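Local coordinates for protein thiosulfate reductase (Thermus thermophilus, PDB 2VPZ) that probably reduces polysulfide or thiosulfate as a molybdenum enzyme, using two bound molybdopterin guanine dinucleotides and a [4Fe-4S] cluster, at residues A[620-625]-A[690-695]; A[718-723]-A[735-740]. All coordinates share one frame; numbering follows the deposited sequence.

Overall arrangement
The centres of contact 1 and contact 2 are about 11 Å apart, and both reach one mixed sheet, contact 2 through strand 738-744 alone; in it strand 619-624 pairs with 692-696 on one side and with 738-744 on the other. Two hydrogen bonds join them: Leu621 N to Asn737 O at 3.2 Å between the strands, and Arg620 NH1 to Arg735 O at 2.9 Å from a side chain. Tyr623 CD2 also packs 3.3 Å from Gln720 NE2. Both contacts touch the same MGD, and each reaches a second one as well. Contact 1 comes closer to the metal: the side chain of Arg625 is about 5 Å from the molybdenum, that of Gln720 about 13 Å.

Contact 1: residues A[620-625]-A[690-695]; sequences RLLYGR and KDCVYI. With MGD (2-amino-5,6-dimercapto-7-methyl-3,7,8a,9-tetrahydro-8-oxa-1,3,9,10-tetraaza-anthracen-4-one guanosine dinucleotide), chain I.
Arg620 and Leu622 carry the backbone pairing with 691-695. Arg620 N bonds Asp691 O at 3.0 Å and 175°, while Arg620 O accepts from Val693 N. Two residues on, Leu622 N meets Val693 O at 2.8 Å and Leu622 O accepts from Ile695 N. Each of these residues thus bonds to the neighbours on both sides of its partner, as parallel strands require. The bond from Gly624 N to Ile695 O is weak, at 3.4 Å. Asp691 O has a second donor, a water that also accepts from Arg620 NE. The long Arg620 side chain bends at chi3 (-59°), which sets NE; NH1 and NH2 go to the carbonyls of Arg735 and Glu612. The carboxylate of Asp691 pairs with Arg689.

Strand 692-696 is outermost, within this chain, in the mixed sheet of the dinucleotide-binding domain, a family grouped with the double-psi beta barrels. Cys692, Leu622 and Tyr694 share the face turned to MGD. Leu622 uses its branches separately: CD1 packs 3.7 Å from Cys692 SG, CD2 lies 3.8 Å from MGD N7, and CB sits in plane at the edge of the Tyr694 ring. With CG anti to the backbone N (chi1 172°), that ring passes beside the backbone of Tyr623. Glycine, lacking a side chain, lets Tyr694 OH approach Gly624 CA to 3.4 Å. The hydroxyl is hydrogen-bonded to a water 2.9 Å from Tyr694 OH.

On the other face Leu621 CD2 packs against Ile695 CG1, whereas Tyr623 OH finds its hydrogen-bonding partner in His333 NE2. Arg625 suits the cofactor pocket in two ways: its aliphatic CD lies 3.4 Å from MGD C17, and its NH1 is hydrogen-bonded to O17 of the second MGD.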
loop_
_atom_site.group_PDB
_atom_site.type_symbol
_atom_site.label_atom_id
_atom_site.label_comp_id
_atom_site.label_asym_id
_atom_site.label_seq_id
_atom_site.Cartn_x
_atom_site.Cartn_y
_atom_site.Cartn_z
ATOM N N ARG A 620 13.787 -31.406 -19.146
ATOM C CA ARG A 620 12.901 -32.434 -18.633
ATOM C C ARG A 620 11.469 -31.856 -18.819
ATOM O O ARG A 620 11.241 -30.670 -18.605
ATOM C CB ARG A 620 13.168 -32.760 -17.153
ATOM C CG ARG A 620 12.437 -34.017 -16.637
ATOM C CD ARG A 620 12.768 -34.311 -15.161
ATOM N NE ARG A 620 14.192 -34.513 -14.903
ATOM C CZ ARG A 620 14.874 -35.644 -15.091
ATOM N NH1 ARG A 620 14.270 -36.733 -15.552
ATOM N NH2 ARG A 620 16.180 -35.682 -14.807
ATOM N N LEU A 621 10.533 -32.709 -19.254
ATOM C CA LEU A 621 9.137 -32.371 -19.535
ATOM C C LEU A 621 8.312 -32.581 -18.251
ATOM O O LEU A 621 8.086 -33.730 -17.860
ATOM C CB LEU A 621 8.588 -33.267 -20.647
ATOM C CG LEU A 621 7.437 -32.894 -21.610
ATOM C CD1 LEU A 621 6.553 -34.127 -21.909
ATOM C CD2 LEU A 621 6.615 -31.752 -21.008
ATOM N N LEU A 622 7.911 -31.488 -17.568
ATOM C CA LEU A 622 7.113 -31.603 -16.347
ATOM C C LEU A 622 5.658 -31.310 -16.811
ATOM O O LEU A 622 5.447 -30.750 -17.886
ATOM C CB LEU A 622 7.622 -30.659 -15.244
ATOM C CG LEU A 622 9.114 -30.755 -14.787
ATOM C CD1 LEU A 622 9.424 -29.771 -13.622
ATOM C CD2 LEU A 622 9.457 -32.202 -14.369
ATOM N N TYR A 623 4.649 -31.709 -16.034
ATOM C CA TYR A 623 3.283 -31.509 -16.486
ATOM C C TYR A 623 2.355 -31.445 -15.268
ATOM O O TYR A 623 2.749 -31.799 -14.158
ATOM C CB TYR A 623 2.907 -32.650 -17.431
ATOM C CG TYR A 623 3.093 -34.013 -16.794
ATOM C CD1 TYR A 623 2.104 -34.571 -15.982
ATOM C CD2 TYR A 623 4.315 -34.714 -16.901
ATOM C CE1 TYR A 623 2.303 -35.763 -15.288
ATOM C CE2 TYR A 623 4.528 -35.904 -16.215
ATOM C CZ TYR A 623 3.510 -36.433 -15.403
ATOM O OH TYR A 623 3.705 -37.603 -14.712
ATOM N N GLY A 624 1.125 -30.993 -15.464
ATOM C CA GLY A 624 0.224 -30.884 -14.356
ATOM C C GLY A 624 -1.165 -30.432 -14.727
ATOM O O GLY A 624 -1.598 -30.582 -15.872
ATOM N N ARG A 625 -1.854 -29.825 -13.762
ATOM C CA ARG A 625 -3.226 -29.379 -13.947
ATOM C C ARG A 625 -3.482 -27.888 -14.146
ATOM O O ARG A 625 -2.771 -27.036 -13.598
ATOM C CB ARG A 625 -4.074 -29.870 -12.776
ATOM C CG ARG A 625 -3.847 -31.327 -12.366
ATOM C CD ARG A 625 -4.297 -32.299 -13.465
ATOM N NE ARG A 625 -4.114 -33.708 -13.119
ATOM C CZ ARG A 625 -3.531 -34.633 -13.884
ATOM N NH1 ARG A 625 -3.053 -34.315 -15.081
ATOM N NH2 ARG A 625 -3.419 -35.886 -13.437
ATOM N N LYS A 690 16.342 -24.061 -14.794
ATOM C CA LYS A 690 16.824 -24.026 -16.189
ATOM C C LYS A 690 16.907 -25.404 -16.900
ATOM O O LYS A 690 17.064 -25.495 -18.130
ATOM C CB LYS A 690 18.193 -23.307 -16.279
ATOM C CG LYS A 690 18.187 -21.847 -15.794
ATOM C CD LYS A 690 19.531 -21.126 -15.976
ATOM C CE LYS A 690 19.508 -19.710 -15.372
ATOM N NZ LYS A 690 20.562 -18.786 -15.916
ATOM N N ASP A 691 16.784 -26.440 -16.054
ATOM C CA ASP A 691 16.767 -27.922 -16.275
ATOM C C ASP A 691 15.467 -28.404 -16.905
ATOM O O ASP A 691 15.349 -29.561 -17.335
ATOM C CB ASP A 691 16.563 -28.752 -15.009
ATOM C CG ASP A 691 17.650 -28.667 -14.000
ATOM O OD1 ASP A 691 18.798 -28.912 -14.360
ATOM O OD2 ASP A 691 17.306 -28.442 -12.824
ATOM N N CYS A 692 14.447 -27.586 -16.728
ATOM C CA CYS A 692 13.103 -27.974 -17.036
ATOM C C CYS A 692 12.281 -27.101 -17.880
ATOM O O CYS A 692 12.606 -25.942 -18.132
ATOM C CB CYS A 692 12.339 -28.189 -15.709
ATOM S SG CYS A 692 13.005 -29.335 -14.507
ATOM N N VAL A 693 11.144 -27.687 -18.216
ATOM C CA VAL A 693 10.094 -27.099 -19.015
ATOM C C VAL A 693 8.784 -27.775 -18.478
ATOM O O VAL A 693 8.794 -28.919 -18.003
ATOM C CB VAL A 693 10.422 -27.373 -20.557
ATOM C CG1 VAL A 693 9.298 -28.079 -21.263
ATOM C CG2 VAL A 693 10.781 -26.035 -21.251
ATOM N N TYR A 694 7.681 -27.043 -18.498
ATOM C CA TYR A 694 6.396 -27.501 -17.951
ATOM C C TYR A 694 5.187 -27.165 -18.876
ATOM O O TYR A 694 5.178 -26.092 -19.486
ATOM C CB TYR A 694 6.192 -26.820 -16.564
ATOM C CG TYR A 694 4.822 -27.000 -15.900
ATOM C CD1 TYR A 694 4.553 -28.104 -15.093
ATOM C CD2 TYR A 694 3.781 -26.078 -16.121
ATOM C CE1 TYR A 694 3.279 -28.313 -14.510
ATOM C CE2 TYR A 694 2.497 -26.270 -15.547
ATOM C CZ TYR A 694 2.255 -27.397 -14.738
ATOM O OH TYR A 694 1.017 -27.614 -14.165
ATOM N N ILE A 695 4.224 -28.077 -19.031
ATOM C CA ILE A 695 2.986 -27.825 -19.802
ATOM C C ILE A 695 1.810 -28.518 -19.087
ATOM O O ILE A 695 2.010 -29.534 -18.414
ATOM C CB ILE A 695 3.024 -28.355 -21.303
ATOM C CG1 ILE A 695 3.208 -29.866 -21.344
ATOM C CG2 ILE A 695 4.096 -27.578 -22.116
ATOM C CD1 ILE A 695 2.954 -30.529 -22.740
HETATM P PB MGD I . 1.995 -33.823 -8.410
HETATM O O1B MGD I . 2.506 -34.629 -9.538
HETATM O O2B MGD I . 2.395 -34.118 -7.055
HETATM O O3B MGD I . 0.438 -33.987 -8.741
HETATM O O3A MGD I . -2.047 -33.526 -9.036
HETATM P PA MGD I . -0.933 -33.776 -7.948
HETATM O O1A MGD I . -1.416 -34.963 -7.256
HETATM O O2A MGD I . -0.862 -32.611 -7.081
HETATM O "O5'" MGD I . 2.321 -32.318 -8.639
HETATM C "C5'" MGD I . 2.503 -31.598 -9.861
HETATM C "C4'" MGD I . 3.692 -30.736 -9.470
HETATM O "O4'" MGD I . 4.728 -31.698 -9.359
HETATM C "C3'" MGD I . 4.218 -29.698 -10.497
HETATM O "O3'" MGD I . 4.421 -28.403 -9.876
HETATM C "C2'" MGD I . 5.594 -30.243 -10.959
HETATM O "O2'" MGD I . 6.548 -29.190 -10.907
HETATM C "C1'" MGD I . 5.976 -31.137 -9.807
HETATM N N9 MGD I . 7.171 -32.016 -9.933
HETATM C C8 MGD I . 7.644 -32.595 -11.081
HETATM N N7 MGD I . 8.765 -33.334 -10.847
HETATM C C5 MGD I . 9.035 -33.208 -9.522
HETATM C C6 MGD I . 10.122 -33.657 -8.627
HETATM O O6 MGD I . 10.979 -34.404 -9.109
HETATM N N1 MGD I . 10.082 -33.323 -7.338
HETATM C C2 MGD I . 9.115 -32.511 -6.831
HETATM N N2 MGD I . 9.120 -32.186 -5.490
HETATM N N3 MGD I . 8.081 -32.043 -7.596
HETATM C C4 MGD I . 7.985 -32.349 -8.919
HETATM C C10 MGD I . -2.730 -34.446 -9.861
HETATM C C11 MGD I . -4.028 -34.689 -9.162
HETATM O O11 MGD I . -4.805 -33.484 -9.238
HETATM C C12 MGD I . -4.740 -35.997 -9.593
HETATM S S12 MGD I . -3.939 -37.478 -9.605
HETATM C C13 MGD I . -6.065 -36.041 -9.981
HETATM S S13 MGD I . -6.820 -37.528 -10.326
HETATM C C14 MGD I . -6.883 -34.779 -10.078
HETATM N N15 MGD I . -7.113 -34.279 -11.383
HETATM C C16 MGD I . -7.392 -32.953 -11.601
HETATM C C17 MGD I . -7.695 -32.340 -12.942
HETATM O O17 MGD I . -7.761 -33.082 -13.962
HETATM N N18 MGD I . -7.985 -30.997 -13.028
HETATM C C19 MGD I . -7.890 -30.243 -11.903
HETATM N N19 MGD I . -8.091 -28.948 -12.044
HETATM N N20 MGD I . -7.579 -30.683 -10.637
HETATM C C21 MGD I . -7.374 -32.024 -10.464
HETATM N N22 MGD I . -7.049 -32.547 -9.291
HETATM C C23 MGD I . -6.279 -33.739 -9.156
HETATM O O HOH W 1 16.083 -31.985 -15.280
HETATM O O HOH W 2 -0.866 -25.395 -13.978
#

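Contact 2: residues A[718-723]-A[735-740]. With MGD (2-amino-5,6-dimercapto-7-methyl-3,7,8a,9-tetrahydro-8-oxa-1,3,9,10-tetraaza-anthracen-4-one guanosine dinucleotide), chain I.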
loop_
_atom_site.group_PDB
_atom_site.type_symbol
_atom_site.label_atom_id
_atom_site.label_comp_id
_atom_site.label_asym_id
_atom_site.label_seq_id
_atom_site.Cartn_x
_atom_site.Cartn_y
_atom_site.Cartn_z
ATOM N N TYR A 718 1.498 -37.503 -25.985
ATOM C CA TYR A 718 2.062 -37.843 -27.290
ATOM C C TYR A 718 3.590 -37.658 -27.267
ATOM O O TYR A 718 4.292 -38.155 -28.146
ATOM C CB TYR A 718 1.457 -37.020 -28.430
ATOM C CG TYR A 718 0.238 -37.657 -29.066
ATOM C CD1 TYR A 718 -0.999 -37.563 -28.454
ATOM C CD2 TYR A 718 0.324 -38.358 -30.277
ATOM C CE1 TYR A 718 -2.131 -38.142 -29.021
ATOM C CE2 TYR A 718 -0.810 -38.950 -30.860
ATOM C CZ TYR A 718 -2.041 -38.833 -30.221
ATOM O OH TYR A 718 -3.186 -39.378 -30.758
ATOM N N LEU A 719 4.113 -36.965 -26.264
ATOM C CA LEU A 719 5.563 -36.763 -26.170
ATOM C C LEU A 719 6.194 -37.761 -25.220
ATOM O O LEU A 719 7.412 -37.907 -25.184
ATOM C CB LEU A 719 5.893 -35.353 -25.686
ATOM C CG LEU A 719 5.724 -34.229 -26.692
ATOM C CD1 LEU A 719 5.506 -32.883 -25.998
ATOM C CD2 LEU A 719 6.961 -34.186 -27.579
ATOM N N GLN A 720 5.349 -38.412 -24.420
ATOM C CA GLN A 720 5.801 -39.406 -23.442
ATOM C C GLN A 720 5.817 -40.776 -24.124
ATOM O O GLN A 720 4.933 -41.620 -23.989
ATOM C CB GLN A 720 4.916 -39.347 -22.177
ATOM C CG GLN A 720 5.262 -38.134 -21.283
ATOM C CD GLN A 720 4.061 -37.445 -20.619
ATOM O OE1 GLN A 720 2.905 -37.669 -20.994
ATOM N NE2 GLN A 720 4.343 -36.572 -19.635
ATOM N N THR A 721 6.875 -40.944 -24.891
ATOM C CA THR A 721 7.113 -42.118 -25.685
ATOM C C THR A 721 7.628 -43.323 -24.866
ATOM O O THR A 721 7.230 -44.465 -25.113
ATOM C CB THR A 721 8.101 -41.748 -26.838
ATOM O OG1 THR A 721 7.384 -41.468 -28.025
ATOM C CG2 THR A 721 9.125 -42.848 -27.042
ATOM N N ARG A 722 8.482 -43.022 -23.888
ATOM C CA ARG A 722 9.103 -44.004 -22.970
ATOM C C ARG A 722 8.636 -43.795 -21.504
ATOM O O ARG A 722 8.061 -42.762 -21.192
ATOM C CB ARG A 722 10.646 -43.855 -22.998
ATOM C CG ARG A 722 11.323 -43.773 -24.392
ATOM C CD ARG A 722 12.780 -43.233 -24.296
ATOM N NE ARG A 722 13.589 -43.270 -25.523
ATOM C CZ ARG A 722 14.880 -42.933 -25.608
ATOM N NH1 ARG A 722 15.532 -42.521 -24.529
ATOM N NH2 ARG A 722 15.533 -43.015 -26.773
ATOM N N TYR A 723 8.863 -44.786 -20.635
ATOM C CA TYR A 723 8.537 -44.693 -19.194
ATOM C C TYR A 723 9.378 -45.701 -18.372
ATOM O O TYR A 723 9.748 -46.743 -18.905
ATOM C CB TYR A 723 7.044 -44.946 -18.930
ATOM C CG TYR A 723 6.530 -46.314 -19.318
ATOM C CD1 TYR A 723 6.582 -47.400 -18.419
ATOM C CD2 TYR A 723 5.981 -46.543 -20.585
ATOM C CE1 TYR A 723 6.098 -48.675 -18.775
ATOM C CE2 TYR A 723 5.496 -47.802 -20.966
ATOM C CZ TYR A 723 5.553 -48.874 -20.060
ATOM O OH TYR A 723 5.068 -50.123 -20.421
ATOM N N ARG A 735 8.076 -38.754 -15.900
ATOM C CA ARG A 735 9.032 -37.613 -15.872
ATOM C C ARG A 735 10.464 -37.946 -16.287
ATOM O O ARG A 735 11.439 -37.297 -15.914
ATOM C CB ARG A 735 8.999 -36.970 -14.458
ATOM C CG ARG A 735 7.541 -36.651 -14.054
ATOM C CD ARG A 735 7.225 -35.680 -12.891
ATOM N NE ARG A 735 5.780 -35.422 -12.918
ATOM C CZ ARG A 735 5.000 -34.980 -11.934
ATOM N NH1 ARG A 735 5.489 -34.700 -10.745
ATOM N NH2 ARG A 735 3.695 -34.862 -12.149
ATOM N N VAL A 736 10.536 -38.928 -17.148
ATOM C CA VAL A 736 11.752 -39.536 -17.637
ATOM C C VAL A 736 11.956 -39.123 -19.138
ATOM O O VAL A 736 12.954 -39.482 -19.783
ATOM C CB VAL A 736 11.498 -41.073 -17.298
ATOM C CG1 VAL A 736 11.547 -41.929 -18.521
ATOM C CG2 VAL A 736 12.350 -41.532 -16.117
ATOM N N ASN A 737 11.018 -38.331 -19.661
ATOM C CA ASN A 737 11.079 -37.838 -21.048
ATOM C C ASN A 737 11.712 -36.443 -21.111
ATOM O O ASN A 737 11.536 -35.622 -20.209
ATOM C CB ASN A 737 9.680 -37.836 -21.696
ATOM C CG ASN A 737 9.129 -39.252 -21.928
ATOM O OD1 ASN A 737 9.435 -39.898 -22.936
ATOM N ND2 ASN A 737 8.329 -39.737 -20.974
ATOM N N PHE A 738 12.473 -36.209 -22.175
ATOM C CA PHE A 738 13.175 -34.963 -22.428
ATOM C C PHE A 738 12.637 -34.381 -23.735
ATOM O O PHE A 738 12.300 -35.116 -24.677
ATOM C CB PHE A 738 14.697 -35.230 -22.491
ATOM C CG PHE A 738 15.241 -36.026 -21.299
ATOM C CD1 PHE A 738 15.817 -37.285 -21.482
ATOM C CD2 PHE A 738 15.163 -35.513 -19.993
ATOM C CE1 PHE A 738 16.298 -38.042 -20.375
ATOM C CE2 PHE A 738 15.642 -36.252 -18.870
ATOM C CZ PHE A 738 16.211 -37.517 -19.067
ATOM N N VAL A 739 12.558 -33.062 -23.779
ATOM C CA VAL A 739 12.006 -32.349 -24.909
ATOM C C VAL A 739 12.846 -31.099 -25.263
ATOM O O VAL A 739 13.481 -30.518 -24.372
ATOM C CB VAL A 739 10.542 -31.947 -24.527
ATOM C CG1 VAL A 739 10.526 -30.571 -23.860
ATOM C CG2 VAL A 739 9.629 -32.042 -25.721
ATOM N N ARG A 740 12.905 -30.724 -26.548
ATOM C CA ARG A 740 13.611 -29.507 -26.977
ATOM C C ARG A 740 12.637 -28.622 -27.790
ATOM O O ARG A 740 11.658 -29.127 -28.352
ATOM C CB ARG A 740 14.861 -29.827 -27.778
ATOM C CG ARG A 740 14.522 -30.367 -29.097
ATOM C CD ARG A 740 15.683 -30.978 -29.778
ATOM N NE ARG A 740 15.485 -30.693 -31.170
ATOM C CZ ARG A 740 15.103 -31.578 -32.057
ATOM N NH1 ARG A 740 14.906 -32.818 -31.665
ATOM N NH2 ARG A 740 14.868 -31.220 -33.320
HETATM P PB MGD I . 1.995 -33.823 -8.410
HETATM O O1B MGD I . 2.506 -34.629 -9.538
HETATM O O2B MGD I . 2.395 -34.118 -7.055
HETATM O O3B MGD I . 0.438 -33.987 -8.741
HETATM O O3A MGD I . -2.047 -33.526 -9.036
HETATM P PA MGD I . -0.933 -33.776 -7.948
HETATM O O1A MGD I . -1.416 -34.963 -7.256
HETATM O O2A MGD I . -0.862 -32.611 -7.081
HETATM O "O5'" MGD I . 2.321 -32.318 -8.639
HETATM C "C5'" MGD I . 2.503 -31.598 -9.861
HETATM C "C4'" MGD I . 3.692 -30.736 -9.470
HETATM O "O4'" MGD I . 4.728 -31.698 -9.359
HETATM C "C3'" MGD I . 4.218 -29.698 -10.497
HETATM O "O3'" MGD I . 4.421 -28.403 -9.876
HETATM C "C2'" MGD I . 5.594 -30.243 -10.959
HETATM O "O2'" MGD I . 6.548 -29.190 -10.907
HETATM C "C1'" MGD I . 5.976 -31.137 -9.807
HETATM N N9 MGD I . 7.171 -32.016 -9.933
HETATM C C8 MGD I . 7.644 -32.595 -11.081
HETATM N N7 MGD I . 8.765 -33.334 -10.847
HETATM C C5 MGD I . 9.035 -33.208 -9.522
HETATM C C6 MGD I . 10.122 -33.657 -8.627
HETATM O O6 MGD I . 10.979 -34.404 -9.109
HETATM N N1 MGD I . 10.082 -33.323 -7.338
HETATM C C2 MGD I . 9.115 -32.511 -6.831
HETATM N N2 MGD I . 9.120 -32.186 -5.490
HETATM N N3 MGD I . 8.081 -32.043 -7.596
HETATM C C4 MGD I . 7.985 -32.349 -8.919
HETATM C C10 MGD I . -2.730 -34.446 -9.861
HETATM C C11 MGD I . -4.028 -34.689 -9.162
HETATM O O11 MGD I . -4.805 -33.484 -9.238
HETATM C C12 MGD I . -4.740 -35.997 -9.593
HETATM S S12 MGD I . -3.939 -37.478 -9.605
HETATM C C13 MGD I . -6.065 -36.041 -9.981
HETATM S S13 MGD I . -6.820 -37.528 -10.326
HETATM C C14 MGD I . -6.883 -34.779 -10.078
HETATM N N15 MGD I . -7.113 -34.279 -11.383
HETATM C C16 MGD I . -7.392 -32.953 -11.601
HETATM C C17 MGD I . -7.695 -32.340 -12.942
HETATM O O17 MGD I . -7.761 -33.082 -13.962
HETATM N N18 MGD I . -7.985 -30.997 -13.028
HETATM C C19 MGD I . -7.890 -30.243 -11.903
HETATM N N19 MGD I . -8.091 -28.948 -12.044
HETATM N N20 MGD I . -7.579 -30.683 -10.637
HETATM C C21 MGD I . -7.374 -32.024 -10.464
HETATM N N22 MGD I . -7.049 -32.547 -9.291
HETATM C C23 MGD I . -6.279 -33.739 -9.156
HETATM O O HOH W 3 14.715 -40.839 -22.166
#
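Asn737 lays its carboxamide against the aliphatic part of Gln720, ND2 coming within 3.5 Å of Gln720 CG, with the two amide planes 57° apart. Gln720 is the centre of an inverse gamma turn, and Asn737, just before strand 738-744 of the sheet, fastens the loop that follows this turn. Asparagine suits the place because it offers a donor and an acceptor to one backbone residue. ND2 bonds Arg722 O at 3.0 Å and 155°, with Leu734 O as a second acceptor; OD1 takes a weak bond from Arg722 N at 3.4 Å. Next to these bonds Leu719 and Val739 cross at about a right angle, CD2 to CG2 3.9 Å, both also touching Leu669. At the solvent side a water donates to Val736 O and accepts weakly from Arg722 NH1, while Arg722 NH2 forms a salt bridge with Asp673. Gln720 OE1 makes a weak hydrogen bond to N19 of the second MGD. Arg735, its chain extended from CG to NE, reaches O1B of the first MGD, which also meets Leu622; its positive, planar guanidinium offers two N-H groups to this one anionic phosphate oxygen near its plane, NH2 at 2.9 Å and NH1 weakly at 3.2 Å.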